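B-type Cna protein (Enterococcus faecium, PDB 6FWY) is a cell-wall-anchored surface protein of unsettled function, whose thioester domain probably lets the bacterium attach covalently to host targets, as in related adhesins. Local coordinates at residues 179-184 with 239-244; 18-23 with 38-43. All blocks are in the same frame, centred on the assembly; numbering follows the deposited sequence.

Interaction 1 of 2, residues 179-184 with 239-244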
loop_
_atom_site.group_PDB
_atom_site.type_symbol
_atom_site.label_atom_id
_atom_site.label_comp_id
_atom_site.label_asym_id
_atom_site.label_seq_id
_atom_site.Cartn_x
_atom_site.Cartn_y
_atom_site.Cartn_z
ATOM N N THR A 179 13.898 -4.832 16.728
ATOM C CA THR A 179 12.995 -4.979 15.590
ATOM C C THR A 179 12.629 -3.592 15.072
ATOM O O THR A 179 12.562 -2.635 15.855
ATOM C CB THR A 179 11.687 -5.711 15.932
ATOM O OG1 THR A 179 10.950 -4.955 16.888
ATOM C CG2 THR A 179 11.962 -7.095 16.470
ATOM N N ALA A 180 12.389 -3.495 13.763
ATOM C CA ALA A 180 11.958 -2.251 13.143
ATOM C C ALA A 180 11.078 -2.504 11.923
ATOM O O ALA A 180 11.311 -3.439 11.164
ATOM C CB ALA A 180 13.161 -1.391 12.756
ATOM N N SER A 181 10.063 -1.660 11.751
ATOM C CA SER A 181 9.168 -1.727 10.599
ATOM C C SER A 181 8.435 -0.403 10.405
ATOM O O SER A 181 8.156 0.315 11.363
ATOM C CB SER A 181 8.147 -2.857 10.764
ATOM O OG SER A 181 7.385 -3.053 9.577
ATOM N N ASN A 182 8.110 -0.105 9.149
ATOM C CA ASN A 182 7.223 1.010 8.828
ATOM C C ASN A 182 5.742 0.609 8.778
ATOM O O ASN A 182 4.911 1.422 8.419
ATOM C CB ASN A 182 7.644 1.681 7.526
ATOM C CG ASN A 182 7.423 0.801 6.310
ATOM O OD1 ASN A 182 7.353 -0.425 6.421
ATOM N ND2 ASN A 182 7.336 1.423 5.139
ATOM N N LYS A 183 5.416 -0.636 9.136
ATOM C CA LYS A 183 4.026 -1.098 9.233
ATOM C C LYS A 183 3.771 -1.661 10.634
ATOM O O LYS A 183 4.691 -2.094 11.308
ATOM C CB LYS A 183 3.730 -2.169 8.176
ATOM C CG LYS A 183 4.069 -1.790 6.733
ATOM C CD LYS A 183 3.200 -0.663 6.194
ATOM C CE LYS A 183 3.673 -0.173 4.817
ATOM N NZ LYS A 183 3.666 -1.248 3.787
ATOM N N THR A 184 2.508 -1.653 11.049
ATOM C CA THR A 184 2.108 -2.193 12.350
ATOM C C THR A 184 1.775 -3.688 12.210
ATOM O O THR A 184 1.279 -4.145 11.156
ATOM C CB THR A 184 0.914 -1.411 12.974
ATOM O OG1 THR A 184 -0.306 -1.704 12.274
ATOM C CG2 THR A 184 1.137 0.120 12.909
ATOM N N ALA A 239 7.808 -10.997 9.685
ATOM C CA ALA A 239 6.822 -9.990 10.075
ATOM C C ALA A 239 5.469 -10.317 9.459
ATOM O O ALA A 239 5.384 -10.863 8.360
ATOM C CB ALA A 239 7.276 -8.598 9.694
ATOM N N ASN A 240 4.417 -10.029 10.205
ATOM C CA ASN A 240 3.064 -10.142 9.722
ATOM C C ASN A 240 2.434 -8.793 10.011
ATOM O O ASN A 240 2.205 -8.441 11.177
ATOM C CB ASN A 240 2.302 -11.268 10.417
ATOM C CG ASN A 240 0.963 -11.555 9.746
ATOM O OD1 ASN A 240 0.653 -11.018 8.666
ATOM N ND2 ASN A 240 0.166 -12.395 10.364
ATOM N N VAL A 241 2.196 -8.040 8.942
ATOM C CA VAL A 241 1.828 -6.644 9.050
ATOM C C VAL A 241 0.538 -6.332 8.323
ATOM O O VAL A 241 0.054 -7.100 7.505
ATOM C CB VAL A 241 2.939 -5.707 8.530
ATOM C CG1 VAL A 241 4.240 -5.973 9.272
ATOM C CG2 VAL A 241 3.135 -5.829 7.017
ATOM N N SER A 242 -0.004 -5.184 8.673
ATOM C CA SER A 242 -1.129 -4.597 8.000
ATOM C C SER A 242 -0.539 -3.654 6.951
ATOM O O SER A 242 0.413 -2.929 7.251
ATOM C CB SER A 242 -1.948 -3.826 9.014
ATOM O OG SER A 242 -3.147 -3.409 8.448
ATOM N N THR A 243 -1.070 -3.684 5.730
ATOM C CA THR A 243 -0.608 -2.808 4.666
ATOM C C THR A 243 -1.800 -2.381 3.798
ATOM O O THR A 243 -2.709 -3.171 3.548
ATOM C CB THR A 243 0.513 -3.493 3.822
ATOM O OG1 THR A 243 1.181 -2.529 2.986
ATOM C CG2 THR A 243 -0.028 -4.671 2.933
ATOM N N THR A 244 -1.801 -1.117 3.380
ATOM C CA THR A 244 -2.857 -0.561 2.511
ATOM C C THR A 244 -2.256 -0.266 1.127
ATOM O O THR A 244 -1.474 0.680 0.963
ATOM C CB THR A 244 -3.532 0.660 3.181
ATOM O OG1 THR A 244 -4.106 0.245 4.437
ATOM C CG2 THR A 244 -4.658 1.232 2.343
HETATM O O HOH W 1 0.252 -1.023 9.052
#
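Thr184 and Ser242 carry the backbone link where the chain, having left strand 172-181 of the five-stranded sheet, comes alongside strand 231-250 of the larger antiparallel sheet. Ser242 N donates to Thr184 O at 3.0 Å, with an N-H...O angle of 166° and a C=O...N angle of 178°. The return bond goes through a water that accepts from Thr184 N and donates to Ser242 O, 2.6 Å from that oxygen, so a single water stands in for a direct bond just before strand 185-191 pairs with 231-250.

Lys183 NZ donates to Thr243 OG1 at 2.9 Å. Its chain is bent at both chi2 and chi4, and the second bend (chi4 60°) turns NZ toward the threonine hydroxyl. The ammonium is also hydrogen-bonded to Pro155 O and Thr157 OG1, which would fix its position, while Thr243 OG1 has Asn245 OD1 as a further partner.

Apolar contacts accompany these bonds. The side chains of Lys183 and Val241 cross at about a right angle, with Lys183 CB 3.6 Å from Val241 CB, and Lys183 CB also lies 3.5 Å from Ser242 O. An ST turn spans Ser181 to Lys183: Lys183 N donates to Ser181 OG at 3.1 Å, an oxygen also hydrogen-bonded to Glu158 O. At the margin, Ser181 OG comes within 4.3 Å of Val241 CG1.

Interaction 2 of 2, residues 18-23 with 38-43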
loop_
_atom_site.group_PDB
_atom_site.type_symbol
_atom_site.label_atom_id
_atom_site.label_comp_id
_atom_site.label_asym_id
_atom_site.label_seq_id
_atom_site.Cartn_x
_atom_site.Cartn_y
_atom_site.Cartn_z
ATOM N N GLY A 18 -23.000 10.078 -5.046
ATOM C CA GLY A 18 -23.889 11.158 -5.481
ATOM C C GLY A 18 -23.154 12.289 -6.190
ATOM O O GLY A 18 -23.789 13.141 -6.762
ATOM N N VAL A 19 -21.829 12.329 -6.107
ATOM C CA VAL A 19 -21.043 13.320 -6.824
ATOM C C VAL A 19 -20.830 12.895 -8.287
ATOM O O VAL A 19 -20.426 11.771 -8.567
ATOM C CB VAL A 19 -19.682 13.581 -6.144
ATOM C CG1 VAL A 19 -18.802 14.507 -6.998
ATOM C CG2 VAL A 19 -19.889 14.151 -4.726
ATOM N N LYS A 20 -21.116 13.793 -9.206
ATOM C CA LYS A 20 -20.863 13.532 -10.628
ATOM C C LYS A 20 -20.590 14.823 -11.363
ATOM O O LYS A 20 -20.975 15.907 -10.915
ATOM C CB LYS A 20 -21.989 12.785 -11.341
ATOM C CG LYS A 20 -22.524 11.568 -10.669
ATOM C CD LYS A 20 -23.783 11.058 -11.346
ATOM C CE LYS A 20 -24.228 9.801 -10.596
ATOM N NZ LYS A 20 -25.351 9.117 -11.306
ATOM N N THR A 21 -19.936 14.661 -12.501
ATOM C CA THR A 21 -19.586 15.782 -13.358
ATOM C C THR A 21 -19.579 15.351 -14.821
ATOM O O THR A 21 -19.286 14.204 -15.149
ATOM C CB THR A 21 -18.212 16.381 -12.990
ATOM O OG1 THR A 21 -17.919 17.484 -13.845
ATOM C CG2 THR A 21 -17.094 15.364 -13.119
ATOM N N ASP A 22 -19.869 16.318 -15.698
ATOM C CA ASP A 22 -19.704 16.140 -17.137
ATOM C C ASP A 22 -18.244 16.318 -17.577
ATOM O O ASP A 22 -17.916 16.130 -18.773
ATOM C CB ASP A 22 -20.664 17.081 -17.902
ATOM C CG ASP A 22 -20.559 18.537 -17.479
ATOM O OD1 ASP A 22 -19.655 18.906 -16.693
ATOM O OD2 ASP A 22 -21.412 19.325 -17.911
ATOM N N GLY A 23 -17.365 16.714 -16.654
ATOM C CA GLY A 23 -15.937 16.821 -16.932
ATOM C C GLY A 23 -15.532 18.245 -17.170
ATOM O O GLY A 23 -16.339 19.056 -17.618
ATOM N N ILE A 38 -17.055 12.177 -18.911
ATOM C CA ILE A 38 -17.935 12.317 -17.766
ATOM C C ILE A 38 -17.522 11.239 -16.737
ATOM O O ILE A 38 -16.841 10.256 -17.084
ATOM C CB ILE A 38 -19.439 12.185 -18.120
ATOM C CG1 ILE A 38 -19.836 10.707 -18.357
ATOM C CG2 ILE A 38 -19.807 13.061 -19.316
ATOM C CD1 ILE A 38 -21.256 10.477 -18.808
ATOM N N SER A 39 -17.939 11.448 -15.485
ATOM C CA SER A 39 -17.653 10.492 -14.430
ATOM C C SER A 39 -18.590 10.646 -13.241
ATOM O O SER A 39 -19.145 11.729 -12.989
ATOM C CB SER A 39 -16.215 10.622 -13.950
ATOM O OG SER A 39 -15.803 9.428 -13.323
ATOM N N SER A 40 -18.736 9.529 -12.529
ATOM C CA SER A 40 -19.471 9.467 -11.265
ATOM C C SER A 40 -18.518 9.037 -10.158
ATOM O O SER A 40 -17.800 8.054 -10.299
ATOM C CB SER A 40 -20.584 8.444 -11.355
ATOM O OG SER A 40 -21.587 8.845 -12.249
ATOM N N GLN A 41 -18.530 9.765 -9.053
ATOM C CA GLN A 41 -17.670 9.420 -7.927
ATOM C C GLN A 41 -18.256 8.195 -7.187
ATOM O O GLN A 41 -19.469 8.110 -6.940
ATOM C CB GLN A 41 -17.540 10.611 -6.992
ATOM C CG GLN A 41 -16.471 10.474 -5.918
ATOM C CD GLN A 41 -16.476 11.655 -4.969
ATOM O OE1 GLN A 41 -15.617 12.543 -5.044
ATOM N NE2 GLN A 41 -17.480 11.706 -4.127
ATOM N N PHE A 42 -17.381 7.245 -6.868
ATOM C CA PHE A 42 -17.758 6.054 -6.127
ATOM C C PHE A 42 -16.697 5.648 -5.089
ATOM O O PHE A 42 -15.524 6.048 -5.177
ATOM C CB PHE A 42 -18.068 4.890 -7.073
ATOM C CG PHE A 42 -16.892 4.426 -7.890
ATOM C CD1 PHE A 42 -16.549 5.080 -9.085
ATOM C CD2 PHE A 42 -16.118 3.337 -7.481
ATOM C CE1 PHE A 42 -15.486 4.642 -9.842
ATOM C CE2 PHE A 42 -15.043 2.895 -8.239
ATOM C CZ PHE A 42 -14.727 3.551 -9.417
ATOM N N LYS A 43 -17.163 4.845 -4.113
ATOM C CA LYS A 43 -16.367 4.333 -3.020
ATOM C C LYS A 43 -16.588 2.834 -2.930
ATOM O O LYS A 43 -17.651 2.336 -3.317
ATOM C CB LYS A 43 -16.865 4.885 -1.677
ATOM C CG LYS A 43 -16.713 6.379 -1.461
ATOM C CD LYS A 43 -17.480 6.827 -0.212
ATOM C CE LYS A 43 -16.665 7.779 0.659
ATOM N NZ LYS A 43 -17.302 7.959 2.006
HETATM O O HOH W 2 -21.768 9.365 -7.553
#
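Val19 to Thr21 and Ser39 to Gln41 form an antiparallel pair inside the large sheet, joining strands 11-21 and 32-44; their short segments run at 156° to each other. Three backbone bonds set the register. Thr21 and Ser39 make the hydrogen-bonded pair, Thr21 N reaching Ser39 O at 3.1 Å and Ser39 N returning to Thr21 O at 3.1 Å. Gln41 N donates to Val19 O at 2.8 Å, tilted 23° from the carbonyl plane. Beyond this bond, a water accepts from Gly18 N at 2.9 Å and sits close to the carbonyls of Val19 and Gln41.

Van der Waals contacts divide between the faces. On the Lys20 and Ser40 side, a non-hydrogen-bonded pair, the extended lysine methylenes run past the serine hydroxyl, with Lys20 CD 3.2 Å from Ser40 OG. The face of Thr21 and Ser39 meets Trp103 of helix 99-113. The side chains of Val19 and Gln41 cross obliquely, Val19 CG2 touching Gln41 NE2 at 3.5 Å, an amide nitrogen that is hydrogen-bonded to Thr17 OG1. Past the strand pair, Asp22 O lies 3.6 Å from Ile38 CG2.

Side-chain hydrogen bonds gather around Asp22 and Thr21. Asp22 OD2 is hydrogen-bonded to Asn128 ND2 and OD1 to His129 NE2. Thr21 OG1, anti to its own backbone N (chi1 -179°), accepts from Gly23 N at 3.0 Å, completing an ST turn.

How the interactions relate
Interaction 2 closes along the chain before interaction 1 opens, and the two do not touch: their centres are 35 Å apart and their nearest atoms about 13 Å. Both reach the same large antiparallel sheet, where strand 67-73 pairs with strand 11-21 of interaction 2 and with strand 231-250 of interaction 1, giving a route through neighbouring strands. Interaction 2 is a surface contact beside helix 99-113, its centre 25 Å from the chain centre; the centre of interaction 1 lies 11 Å from the chain centre, at the passage between sheets. Neither pair of segments holds a cysteine, and Gln41 of interaction 2 keeps an NE2 amide, so neither contact contains a thioester bond. A tetraethylene glycol, probably from crystallisation, sits about 6 Å from the Thr21 side chain.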